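Local coordinates for protein HTP-2 (Caenorhabditis elegans, PDB 4TZM) that binds a closure-motif peptide of HTP-3 through its HORMA domain and probably helps assemble the meiotic chromosome axis, at residues V112-H115 and D116-E120; T222-D225 and G226-S229; H234-G238 and H239-H243; V172-V175 and R176-F180; H87-A90 and Q91-A95. All coordinates share one frame; numbering follows the deposited sequence.

How the interactions relate
Along the chain the order is interaction 5, 1, 4, 2, 3. Interactions 1, 2 and 3 all reach the large antiparallel sheet of the HORMA domain. Interactions 4 and 5 lie in the helices 164-185 and 84-102. Interactions 1 and 2 form neighbouring surface loops, with centres about 14 Å apart, and they touch. Interactions 2 and 3 share strand 228-235, yet their centres are about 26 Å apart. Interaction 3 lies against interaction 4, where Leu235 CG is 3.6 Å from Ile174 CD1. The hairpin 228-248 is thus tied to the helical layer at its turn end. The pairing of its strand 240-248 with strand 123-133 is consistent with the closed, peptide-bound HORMA state.

Interaction 1: residues V112-H115 and D116-E120; sequences VTEH and DGDVE
His115 and Asp118 are joined by two hydrogen bonds across a type II beta turn. The first is the turn bond, from Asp118 N to His115 O, 3.3 Å long. The second runs the other way, to the side chain: His115 N gives to Asp118 OD2 at 3.1 Å, with a bent N-H...O angle of 143°. The donor meets OD2 from above the carboxylate plane. His115 O takes a further bond from Thr113 OG1 at 2.9 Å, and this hydroxyl and Asp118 N approach it from opposite faces of the carbonyl plane. The OG1 of Thr113 can do this because it stands between the backbone N and the carbonyl carbon (chi1 58°).

The van der Waals contacts are fewer. The methyl CG2 of Thr113 lies 3.6 Å from Asp118 CB and 3.4 Å from Glu120 O. Glu114 CG sits over the centre of the His115 ring.

Charge adds some tension. Glu114 OE2 and Asp118 OD2 are 4.5 Å apart, their planes turned by 51°, and would probably repel. Replacing Asp118 by an alanine would probably leave His115 N without its side-chain acceptor, and the turn held by its backbone bond and Thr113 OG1.

At Gly117 phi is positive, where a side chain would press on the preceding carbonyl.

The turn follows strand 105-113 and leads to strand 123-133. Thr113 also pairs through its backbone with Thr194 of strand 193-201, and Asp118 O accepts from Arg198 on that same strand.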
loop_
_atom_site.group_PDB
_atom_site.type_symbol
_atom_site.label_atom_id
_atom_site.label_comp_id
_atom_site.label_asym_id
_atom_site.label_seq_id
_atom_site.Cartn_x
_atom_site.Cartn_y
_atom_site.Cartn_z
ATOM N N VAL A 112 -7.120 1.994 12.638
ATOM C CA VAL A 112 -7.995 1.285 13.563
ATOM C C VAL A 112 -8.167 2.059 14.869
ATOM O O VAL A 112 -7.192 2.434 15.518
ATOM C CB VAL A 112 -7.462 -0.123 13.872
ATOM C CG1 VAL A 112 -8.439 -0.874 14.764
ATOM C CG2 VAL A 112 -7.222 -0.889 12.579
ATOM N N THR A 113 -9.421 2.302 15.237
ATOM C CA THR A 113 -9.753 3.010 16.470
ATOM C C THR A 113 -10.770 2.213 17.278
ATOM O O THR A 113 -11.499 1.396 16.721
ATOM C CB THR A 113 -10.333 4.410 16.191
ATOM O OG1 THR A 113 -11.504 4.291 15.371
ATOM C CG2 THR A 113 -9.312 5.289 15.486
ATOM N N GLU A 114 -10.827 2.454 18.584
ATOM C CA GLU A 114 -11.809 1.782 19.430
ATOM C C GLU A 114 -13.219 2.311 19.159
ATOM O O GLU A 114 -14.173 1.540 19.059
ATOM C CB GLU A 114 -11.450 1.941 20.911
ATOM C CG GLU A 114 -11.213 3.373 21.361
ATOM C CD GLU A 114 -10.993 3.482 22.858
ATOM O OE1 GLU A 114 -11.116 2.451 23.556
ATOM O OE2 GLU A 114 -10.697 4.598 23.338
ATOM N N HIS A 115 -13.342 3.628 19.023
ATOM C CA HIS A 115 -14.637 4.243 18.755
ATOM C C HIS A 115 -14.663 4.905 17.381
ATOM O O HIS A 115 -13.672 5.490 16.940
ATOM C CB HIS A 115 -14.985 5.265 19.842
ATOM C CG HIS A 115 -14.959 4.700 21.229
ATOM N ND1 HIS A 115 -15.315 3.399 21.511
ATOM C CD2 HIS A 115 -14.605 5.259 22.410
ATOM C CE1 HIS A 115 -15.187 3.182 22.808
ATOM N NE2 HIS A 115 -14.758 4.292 23.377
ATOM N N ASP A 116 -15.807 4.805 16.713
ATOM C CA ASP A 116 -15.974 5.366 15.379
ATOM C C ASP A 116 -15.816 6.884 15.400
ATOM O O ASP A 116 -16.549 7.584 16.099
ATOM C CB ASP A 116 -17.343 4.982 14.812
ATOM C CG ASP A 116 -17.412 5.113 13.301
ATOM O OD1 ASP A 116 -16.652 5.924 12.730
ATOM O OD2 ASP A 116 -18.231 4.400 12.684
ATOM N N GLY A 117 -14.849 7.386 14.639
ATOM C CA GLY A 117 -14.639 8.818 14.522
ATOM C C GLY A 117 -13.431 9.347 15.274
ATOM O O GLY A 117 -13.137 10.542 15.214
ATOM N N ASP A 118 -12.728 8.466 15.979
ATOM C CA ASP A 118 -11.558 8.870 16.750
ATOM C C ASP A 118 -10.440 9.386 15.848
ATOM O O ASP A 118 -10.197 8.844 14.772
ATOM C CB ASP A 118 -11.041 7.706 17.603
ATOM C CG ASP A 118 -11.865 7.488 18.860
ATOM O OD1 ASP A 118 -12.528 8.445 19.311
ATOM O OD2 ASP A 118 -11.844 6.360 19.401
ATOM N N VAL A 119 -9.767 10.440 16.296
ATOM C CA VAL A 119 -8.625 10.987 15.580
ATOM C C VAL A 119 -7.348 10.319 16.087
ATOM O O VAL A 119 -6.289 10.412 15.468
ATOM C CB VAL A 119 -8.536 12.520 15.752
ATOM C CG1 VAL A 119 -7.461 13.107 14.851
ATOM C CG2 VAL A 119 -9.880 13.164 15.451
ATOM N N GLU A 120 -7.462 9.632 17.220
ATOM C CA GLU A 120 -6.344 8.882 17.776
ATOM C C GLU A 120 -6.546 7.391 17.540
ATOM O O GLU A 120 -7.570 6.829 17.927
ATOM C CB GLU A 120 -6.187 9.162 19.271
ATOM C CG GLU A 120 -4.980 8.483 19.897
ATOM C CD GLU A 120 -4.843 8.778 21.375
ATOM O OE1 GLU A 120 -5.718 9.475 21.930
ATOM O OE2 GLU A 120 -3.856 8.311 21.981
#

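Interaction 2: residues T222-D225 and G226-S229; sequences TLPD and GIQS
Pro224 and Ile227 pack together in the bend that leads into strand 228-235, the first strand of the C-terminal beta hairpin of the HORMA domain. The contact is apolar, and no hydrogen bond crosses it.

The tight part is on the inner side of the bend. Ile227 stretches its CG1 branch anti to its backbone N (chi1 -168°), which lays CD1 against the proline ring, 3.7 Å from Pro224 CD. The isoleucine crosses the ring at a slant, and Ile227 CB also sits 3.9 Å from Pro224 CD. The other branch, CG2, meets Leu223 CB, four residues back, at 3.8 Å. Both Leu223 and Ile227 also touch Trp247 of strand 240-248, so this apolar patch is continued by the partner strand of the hairpin. Glu120 and Lys249 also touch Pro224.

The outer side is looser. Asp225 and Gly226 form the exposed tip of the bend. The CA-CB bond of Asp225 points away from the residues that follow it, although CB still lies against Gly226 N.

Back on the packed side, the methyl Ile227 CG2 also comes up to Pro224 O, at 3.4 Å.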
loop_
_atom_site.group_PDB
_atom_site.type_symbol
_atom_site.label_atom_id
_atom_site.label_comp_id
_atom_site.label_asym_id
_atom_site.label_seq_id
_atom_site.Cartn_x
_atom_site.Cartn_y
_atom_site.Cartn_z
ATOM N N THR A 222 -3.918 10.608 14.768
ATOM C CA THR A 222 -2.866 10.900 15.732
ATOM C C THR A 222 -2.473 9.606 16.439
ATOM O O THR A 222 -3.256 8.657 16.489
ATOM C CB THR A 222 -3.318 11.962 16.758
ATOM O OG1 THR A 222 -3.913 13.071 16.072
ATOM C CG2 THR A 222 -2.142 12.458 17.590
ATOM N N LEU A 223 -1.254 9.561 16.966
ATOM C CA LEU A 223 -0.756 8.375 17.642
ATOM C C LEU A 223 -0.634 8.615 19.140
ATOM O O LEU A 223 -0.564 9.760 19.584
ATOM C CB LEU A 223 0.601 7.964 17.066
ATOM C CG LEU A 223 0.694 7.813 15.548
ATOM C CD1 LEU A 223 2.128 7.541 15.121
ATOM C CD2 LEU A 223 -0.234 6.708 15.073
ATOM N N PRO A 224 -0.627 7.531 19.930
ATOM C CA PRO A 224 -0.224 7.639 21.334
ATOM C C PRO A 224 1.244 8.040 21.428
ATOM O O PRO A 224 1.952 7.998 20.421
ATOM C CB PRO A 224 -0.447 6.225 21.880
ATOM C CG PRO A 224 -1.457 5.626 20.963
ATOM C CD PRO A 224 -1.159 6.194 19.612
ATOM N N ASP A 225 1.699 8.415 22.617
ATOM C CA ASP A 225 3.071 8.884 22.777
ATOM C C ASP A 225 4.064 7.735 22.940
ATOM O O ASP A 225 5.252 7.887 22.656
ATOM C CB ASP A 225 3.169 9.838 23.968
ATOM C CG ASP A 225 2.434 11.144 23.727
ATOM O OD1 ASP A 225 2.953 11.989 22.966
ATOM O OD2 ASP A 225 1.340 11.327 24.301
ATOM N N GLY A 226 3.573 6.583 23.384
ATOM C CA GLY A 226 4.437 5.440 23.615
ATOM C C GLY A 226 4.184 4.291 22.659
ATOM O O GLY A 226 4.610 3.163 22.911
ATOM N N ILE A 227 3.496 4.572 21.558
ATOM C CA ILE A 227 3.159 3.528 20.600
ATOM C C ILE A 227 4.397 3.110 19.806
ATOM O O ILE A 227 5.241 3.939 19.465
ATOM C CB ILE A 227 2.014 3.981 19.649
ATOM C CG1 ILE A 227 1.469 2.789 18.857
ATOM C CG2 ILE A 227 2.466 5.115 18.734
ATOM C CD1 ILE A 227 0.123 3.049 18.216
ATOM N N GLN A 228 4.512 1.811 19.544
ATOM C CA GLN A 228 5.677 1.267 18.854
ATOM C C GLN A 228 5.551 1.387 17.339
ATOM O O GLN A 228 4.447 1.435 16.800
ATOM C CB GLN A 228 5.897 -0.194 19.252
ATOM C CG GLN A 228 6.477 -0.377 20.649
ATOM C CD GLN A 228 7.865 0.228 20.791
ATOM O OE1 GLN A 228 8.594 0.380 19.811
ATOM N NE2 GLN A 228 8.233 0.580 22.017
ATOM N N SER A 229 6.696 1.426 16.663
ATOM C CA SER A 229 6.745 1.651 15.221
ATOM C C SER A 229 7.690 0.678 14.521
ATOM O O SER A 229 8.876 0.614 14.846
ATOM C CB SER A 229 7.178 3.090 14.928
ATOM O OG SER A 229 7.516 3.260 13.562
#

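Interaction 3: residues H234-G238 and H239-H243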
loop_
_atom_site.group_PDB
_atom_site.type_symbol
_atom_site.label_atom_id
_atom_site.label_comp_id
_atom_site.label_asym_id
_atom_site.label_seq_id
_atom_site.Cartn_x
_atom_site.Cartn_y
_atom_site.Cartn_z
ATOM N N HIS A 234 9.712 -1.222 1.574
ATOM C CA HIS A 234 9.548 -0.161 0.592
ATOM C C HIS A 234 9.387 -0.715 -0.822
ATOM O O HIS A 234 9.598 -1.902 -1.068
ATOM C CB HIS A 234 10.740 0.796 0.642
ATOM C CG HIS A 234 12.039 0.160 0.260
ATOM N ND1 HIS A 234 12.867 -0.454 1.177
ATOM C CD2 HIS A 234 12.651 0.036 -0.941
ATOM C CE1 HIS A 234 13.935 -0.924 0.556
ATOM N NE2 HIS A 234 13.829 -0.639 -0.728
ATOM N N LEU A 235 9.004 0.163 -1.742
ATOM C CA LEU A 235 8.835 -0.181 -3.147
ATOM C C LEU A 235 9.475 0.914 -3.990
ATOM O O LEU A 235 9.310 2.099 -3.698
ATOM C CB LEU A 235 7.347 -0.343 -3.498
ATOM C CG LEU A 235 6.610 -1.540 -2.886
ATOM C CD1 LEU A 235 5.098 -1.430 -3.072
ATOM C CD2 LEU A 235 7.123 -2.847 -3.471
ATOM N N ARG A 236 10.227 0.523 -5.014
ATOM C CA ARG A 236 10.871 1.496 -5.888
ATOM C C ARG A 236 10.751 1.062 -7.344
ATOM O O ARG A 236 11.696 0.512 -7.915
ATOM C CB ARG A 236 12.346 1.681 -5.500
ATOM C CG ARG A 236 13.122 2.757 -6.284
ATOM C CD ARG A 236 12.419 4.107 -6.260
ATOM N NE ARG A 236 13.286 5.219 -6.652
ATOM C CZ ARG A 236 13.295 5.788 -7.856
ATOM N NH1 ARG A 236 12.490 5.347 -8.813
ATOM N NH2 ARG A 236 14.112 6.801 -8.104
ATOM N N PRO A 237 9.574 1.287 -7.950
ATOM C CA PRO A 237 9.468 1.117 -9.400
ATOM C C PRO A 237 10.132 2.278 -10.138
ATOM O O PRO A 237 10.868 3.054 -9.525
ATOM C CB PRO A 237 7.957 1.084 -9.647
ATOM C CG PRO A 237 7.358 1.767 -8.481
ATOM C CD PRO A 237 8.261 1.499 -7.317
ATOM N N GLY A 238 9.872 2.392 -11.436
ATOM C CA GLY A 238 10.536 3.378 -12.268
ATOM C C GLY A 238 10.438 4.828 -11.825
ATOM O O GLY A 238 11.426 5.560 -11.878
ATOM N N HIS A 239 9.259 5.264 -11.395
ATOM C CA HIS A 239 9.052 6.695 -11.191
ATOM C C HIS A 239 8.339 7.025 -9.892
ATOM O O HIS A 239 7.929 8.165 -9.671
ATOM C CB HIS A 239 8.284 7.271 -12.384
ATOM C CG HIS A 239 8.980 7.059 -13.691
ATOM N ND1 HIS A 239 9.726 8.038 -14.306
ATOM C CD2 HIS A 239 9.072 5.962 -14.479
ATOM C CE1 HIS A 239 10.235 7.561 -15.427
ATOM N NE2 HIS A 239 9.855 6.304 -15.556
ATOM N N HIS A 240 8.209 6.029 -9.026
ATOM C CA HIS A 240 7.522 6.216 -7.762
ATOM C C HIS A 240 8.245 5.463 -6.657
ATOM O O HIS A 240 9.032 4.556 -6.927
ATOM C CB HIS A 240 6.071 5.730 -7.851
ATOM C CG HIS A 240 5.275 6.382 -8.936
ATOM N ND1 HIS A 240 5.379 6.011 -10.259
ATOM C CD2 HIS A 240 4.365 7.387 -8.898
ATOM C CE1 HIS A 240 4.568 6.759 -10.992
ATOM N NE2 HIS A 240 3.943 7.600 -10.186
ATOM N N ALA A 241 7.978 5.848 -5.415
ATOM C CA ALA A 241 8.464 5.105 -4.263
ATOM C C ALA A 241 7.395 5.093 -3.180
ATOM O O ALA A 241 6.630 6.047 -3.045
ATOM C CB ALA A 241 9.767 5.703 -3.735
ATOM N N ALA A 242 7.342 4.004 -2.420
ATOM C CA ALA A 242 6.394 3.885 -1.324
ATOM C C ALA A 242 7.086 3.369 -0.061
ATOM O O ALA A 242 8.012 2.557 -0.139
ATOM C CB ALA A 242 5.248 2.970 -1.713
ATOM N N HIS A 243 6.646 3.851 1.098
ATOM C CA HIS A 243 7.172 3.376 2.373
ATOM C C HIS A 243 6.037 2.860 3.258
ATOM O O HIS A 243 5.113 3.605 3.592
ATOM C CB HIS A 243 7.936 4.484 3.090
ATOM C CG HIS A 243 8.630 4.027 4.334
ATOM N ND1 HIS A 243 8.283 4.482 5.587
ATOM C CD2 HIS A 243 9.645 3.151 4.518
ATOM C CE1 HIS A 243 9.062 3.910 6.492
ATOM N NE2 HIS A 243 9.894 3.097 5.868
#
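Leu235 and Ala242 form an antiparallel hydrogen-bonded pair near the turn of the hairpin made by strands 228-235 and 240-248. Each backbone N-H is answered: Leu235 N gives to Ala242 O at 3.0 Å, and Ala242 N gives back to Leu235 O at 3.0 Å. Both carbonyls also receive CA-H contacts, Leu235 O from Ala241 CA and Ala242 O from His234 CA. Next to this pair, His234 and His243 form a non-hydrogen-bonded pair, with side chains on the same face.

Toward the turn the pairing changes. Pro237 has no N-H to offer, and His240 O instead abuts its ring, 3.2 Å from Pro237 CD. Arg236 bends at chi2 (53°) and returns to its own turn. Its NH1 bonds Pro237 O at 2.9 Å, with that oxygen in the guanidinium plane, and adds a weak bond to Gly238 O at 3.3 Å. Gly238 O also lies over one face of the His239 ring.

Outside partners take up further donors. Arg236 N gives to Gln170 OE1, NE to Leu159 O and NH2 to Gly136 O, and the guanidinium makes a cation-pi contact with Phe132. Ser38 OG is bonded to both His239 N and His240 ND1.

Arg236 is buried, and the acceptors around its guanidinium are main-chain oxygens. Carbonyl dipoles and an aromatic ring therefore probably balance much of its charge, and they pin the turn to the surrounding loops.

Interaction 4: residues V172-V175 and R176-F180; sequences VTIV and RSVQF
Ser177 and Thr173 carry a side-chain bond within helix 164-185, one of the long helices of the HORMA domain. Thr173 O is gripped by two donors from the same residue, Ser177 N at 2.9 Å and Ser177 OG at 3.1 Å. They come from opposite faces of the carbonyl plane. The hydroxyl reaches back because OG stands beside the backbone N, anti to the carbonyl carbon (chi1 -72°). With an alanine in place of Ser177 the second grip on Thr173 O is lost, and that oxygen is likely to keep only the backbone donor of this residue.

The same four-residue step repeats on either side, with Arg176 N bonded to Val172 O and Val178 N to Ile174 O. Arg176 lies alongside Val172, whose methyl CG1 meets the edge of the guanidinium, 3.4 Å from NH1. On the buried side Ile174 and Val178 meet loosely by their CG2 methyls.

Further out, Ile232 of strand 228-235 covers Ile174, Ser177 and Val178, while helix 35-56 adds Val49, Ala52 and Val53. Gln179 gives its NE2 to Ser75 O, which fixes the amide. The extended Gln179 chain runs beside Val175, with Gln179 NE2 3.8 Å from Val175 CG1.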
loop_
_atom_site.group_PDB
_atom_site.type_symbol
_atom_site.label_atom_id
_atom_site.label_comp_id
_atom_site.label_asym_id
_atom_site.label_seq_id
_atom_site.Cartn_x
_atom_site.Cartn_y
_atom_site.Cartn_z
ATOM N N VAL A 172 7.717 -9.143 -2.591
ATOM C CA VAL A 172 7.739 -10.405 -1.863
ATOM C C VAL A 172 8.109 -10.179 -0.396
ATOM O O VAL A 172 7.506 -10.765 0.504
ATOM C CB VAL A 172 8.721 -11.395 -2.519
ATOM C CG1 VAL A 172 9.108 -12.506 -1.549
ATOM C CG2 VAL A 172 8.118 -11.963 -3.798
ATOM N N THR A 173 9.086 -9.309 -0.164
ATOM C CA THR A 173 9.513 -8.960 1.192
ATOM C C THR A 173 8.395 -8.306 2.008
ATOM O O THR A 173 8.196 -8.633 3.178
ATOM C CB THR A 173 10.730 -8.010 1.160
ATOM O OG1 THR A 173 11.890 -8.740 0.742
ATOM C CG2 THR A 173 10.984 -7.402 2.534
ATOM N N ILE A 174 7.666 -7.385 1.386
ATOM C CA ILE A 174 6.606 -6.656 2.076
ATOM C C ILE A 174 5.497 -7.602 2.535
ATOM O O ILE A 174 5.088 -7.569 3.698
ATOM C CB ILE A 174 6.010 -5.541 1.183
ATOM C CG1 ILE A 174 6.916 -4.309 1.209
ATOM C CG2 ILE A 174 4.607 -5.163 1.648
ATOM C CD1 ILE A 174 6.434 -3.176 0.328
ATOM N N VAL A 175 5.043 -8.460 1.625
ATOM C CA VAL A 175 3.956 -9.393 1.906
ATOM C C VAL A 175 4.355 -10.451 2.934
ATOM O O VAL A 175 3.558 -10.816 3.801
ATOM C CB VAL A 175 3.476 -10.071 0.617
ATOM C CG1 VAL A 175 2.340 -11.039 0.915
ATOM C CG2 VAL A 175 3.033 -9.006 -0.380
ATOM N N ARG A 176 5.594 -10.925 2.853
ATOM C CA ARG A 176 6.112 -11.845 3.860
ATOM C C ARG A 176 6.172 -11.169 5.224
ATOM O O ARG A 176 5.760 -11.747 6.226
ATOM C CB ARG A 176 7.498 -12.367 3.468
ATOM C CG ARG A 176 7.465 -13.618 2.602
ATOM C CD ARG A 176 8.832 -14.289 2.539
ATOM N NE ARG A 176 8.721 -15.723 2.278
ATOM C CZ ARG A 176 8.835 -16.279 1.075
ATOM N NH1 ARG A 176 9.074 -15.525 0.011
ATOM N NH2 ARG A 176 8.715 -17.593 0.939
ATOM N N SER A 177 6.676 -9.941 5.259
ATOM C CA SER A 177 6.784 -9.206 6.515
ATOM C C SER A 177 5.409 -8.917 7.113
ATOM O O SER A 177 5.226 -9.008 8.323
ATOM C CB SER A 177 7.562 -7.904 6.313
ATOM O OG SER A 177 8.943 -8.163 6.110
ATOM N N VAL A 178 4.442 -8.577 6.264
ATOM C CA VAL A 178 3.078 -8.349 6.727
ATOM C C VAL A 178 2.503 -9.616 7.352
ATOM O O VAL A 178 2.029 -9.595 8.491
ATOM C CB VAL A 178 2.156 -7.868 5.583
ATOM C CG1 VAL A 178 0.694 -8.019 5.972
ATOM C CG2 VAL A 178 2.465 -6.427 5.231
ATOM N N GLN A 179 2.560 -10.721 6.614
ATOM C CA GLN A 179 2.066 -11.996 7.125
ATOM C C GLN A 179 2.787 -12.411 8.400
ATOM O O GLN A 179 2.175 -12.968 9.304
ATOM C CB GLN A 179 2.211 -13.089 6.068
ATOM C CG GLN A 179 1.334 -12.864 4.849
ATOM C CD GLN A 179 1.575 -13.884 3.762
ATOM O OE1 GLN A 179 2.540 -14.647 3.815
ATOM N NE2 GLN A 179 0.696 -13.906 2.763
ATOM N N PHE A 180 4.083 -12.132 8.481
ATOM C CA PHE A 180 4.842 -12.484 9.676
ATOM C C PHE A 180 4.495 -11.561 10.846
ATOM O O PHE A 180 4.293 -12.025 11.969
ATOM C CB PHE A 180 6.343 -12.445 9.399
ATOM C CG PHE A 180 7.182 -12.556 10.637
ATOM C CD1 PHE A 180 7.338 -13.773 11.280
ATOM C CD2 PHE A 180 7.809 -11.440 11.164
ATOM C CE1 PHE A 180 8.105 -13.872 12.424
ATOM C CE2 PHE A 180 8.577 -11.534 12.307
ATOM C CZ PHE A 180 8.725 -12.750 12.939
#

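Interaction 5: residues H87-A90 and Q91-A95; sequences HQIA and QLLRA
His87 and Gln91 start a run of four helical bonds, each joining a carbonyl to the N-H four residues on. Gln91 N lies 3.1 Å from His87 O, and Leu92 N lies 3.2 Å from Gln88 O. Leu93 N reaches Ile89 O at 3.0 Å. The shortest is Arg94 N to Ala90 O, 2.8 Å, though its N-H...O angle is bent to 140°.

Among the side chains, His87 and Gln91 slant across each other on the outer side. The His87 ring extends along the helix because its CG is anti to the backbone N (chi1 -169°). Its NE2 comes to 3.5 Å from Gln91 NE2, with ring and amide planes turned by 83°.

This is helix 84-102 of the HORMA domain, which lies against helix 35-56 and the main sheet. Its inner face carries Ile89, Ala90 and Leu93. Ile89 CG2 is 4.4 Å from Leu93 CD1, a loose contact, and both residues rest on Phe197 of strand 193-201 and Leu79. Ala90 touches Tyr47. Gln88 and Leu92 pack on polar side chains of the bound HTP-3 peptide. Leu92 also folds back along the helix, placing its CG 3.4 Å from Gln88 O.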
loop_
_atom_site.group_PDB
_atom_site.type_symbol
_atom_site.label_atom_id
_atom_site.label_comp_id
_atom_site.label_asym_id
_atom_site.label_seq_id
_atom_site.Cartn_x
_atom_site.Cartn_y
_atom_site.Cartn_z
ATOM N N HIS A 87 -15.861 -5.715 -2.659
ATOM C CA HIS A 87 -15.717 -4.979 -3.910
ATOM C C HIS A 87 -15.699 -3.463 -3.672
ATOM O O HIS A 87 -14.949 -2.732 -4.323
ATOM C CB HIS A 87 -16.852 -5.364 -4.871
ATOM C CG HIS A 87 -16.666 -4.869 -6.274
ATOM N ND1 HIS A 87 -17.468 -5.280 -7.317
ATOM C CD2 HIS A 87 -15.776 -3.999 -6.806
ATOM C CE1 HIS A 87 -17.082 -4.683 -8.430
ATOM N NE2 HIS A 87 -16.057 -3.900 -8.146
ATOM N N GLN A 88 -16.514 -2.999 -2.729
ATOM C CA GLN A 88 -16.605 -1.576 -2.414
ATOM C C GLN A 88 -15.313 -1.080 -1.775
ATOM O O GLN A 88 -14.892 0.051 -2.008
ATOM C CB GLN A 88 -17.793 -1.317 -1.485
ATOM C CG GLN A 88 -18.105 0.148 -1.198
ATOM C CD GLN A 88 -19.397 0.316 -0.404
ATOM O OE1 GLN A 88 -19.987 -0.661 0.066
ATOM N NE2 GLN A 88 -19.841 1.558 -0.258
ATOM N N ILE A 89 -14.686 -1.928 -0.966
ATOM C CA ILE A 89 -13.387 -1.606 -0.386
ATOM C C ILE A 89 -12.307 -1.565 -1.465
ATOM O O ILE A 89 -11.471 -0.661 -1.476
ATOM C CB ILE A 89 -12.994 -2.610 0.707
ATOM C CG1 ILE A 89 -14.008 -2.561 1.849
ATOM C CG2 ILE A 89 -11.599 -2.300 1.223
ATOM C CD1 ILE A 89 -14.171 -3.862 2.574
ATOM N N ALA A 90 -12.325 -2.532 -2.378
ATOM C CA ALA A 90 -11.333 -2.562 -3.453
ATOM C C ALA A 90 -11.394 -1.291 -4.296
ATOM O O ALA A 90 -10.362 -0.788 -4.748
ATOM C CB ALA A 90 -11.531 -3.793 -4.331
ATOM N N GLN A 91 -12.600 -0.767 -4.497
ATOM C CA GLN A 91 -12.769 0.459 -5.268
ATOM C C GLN A 91 -12.198 1.663 -4.536
ATOM O O GLN A 91 -11.609 2.542 -5.160
ATOM C CB GLN A 91 -14.246 0.674 -5.613
ATOM C CG GLN A 91 -14.690 -0.140 -6.814
ATOM C CD GLN A 91 -15.976 0.372 -7.428
ATOM O OE1 GLN A 91 -16.443 1.460 -7.098
ATOM N NE2 GLN A 91 -16.559 -0.414 -8.329
ATOM N N LEU A 92 -12.367 1.686 -3.218
ATOM C CA LEU A 92 -11.669 2.643 -2.373
ATOM C C LEU A 92 -10.182 2.625 -2.695
ATOM O O LEU A 92 -9.585 3.662 -2.977
ATOM C CB LEU A 92 -11.877 2.323 -0.894
ATOM C CG LEU A 92 -13.256 2.563 -0.302
ATOM C CD1 LEU A 92 -13.273 2.087 1.137
ATOM C CD2 LEU A 92 -13.585 4.041 -0.380
ATOM N N LEU A 93 -9.604 1.429 -2.674
ATOM C CA LEU A 93 -8.174 1.260 -2.873
ATOM C C LEU A 93 -7.764 1.628 -4.293
ATOM O O LEU A 93 -6.671 2.143 -4.508
ATOM C CB LEU A 93 -7.759 -0.176 -2.555
ATOM C CG LEU A 93 -8.095 -0.610 -1.131
ATOM C CD1 LEU A 93 -7.711 -2.064 -0.906
ATOM C CD2 LEU A 93 -7.403 0.305 -0.131
ATOM N N ARG A 94 -8.649 1.378 -5.256
ATOM C CA ARG A 94 -8.364 1.683 -6.655
ATOM C C ARG A 94 -8.393 3.190 -6.878
ATOM O O ARG A 94 -7.575 3.735 -7.623
ATOM C CB ARG A 94 -9.365 0.991 -7.580
ATOM C CG ARG A 94 -9.183 1.329 -9.055
ATOM C CD ARG A 94 -7.892 0.733 -9.607
ATOM N NE ARG A 94 -7.633 1.153 -10.983
ATOM C CZ ARG A 94 -8.190 0.593 -12.054
ATOM N NH1 ARG A 94 -9.048 -0.410 -11.910
ATOM N NH2 ARG A 94 -7.896 1.039 -13.270
ATOM N N ALA A 95 -9.338 3.858 -6.223
ATOM C CA ALA A 95 -9.448 5.310 -6.318
ATOM C C ALA A 95 -8.195 5.988 -5.780
ATOM O O ALA A 95 -7.685 6.926 -6.387
ATOM C CB ALA A 95 -10.678 5.805 -5.568
#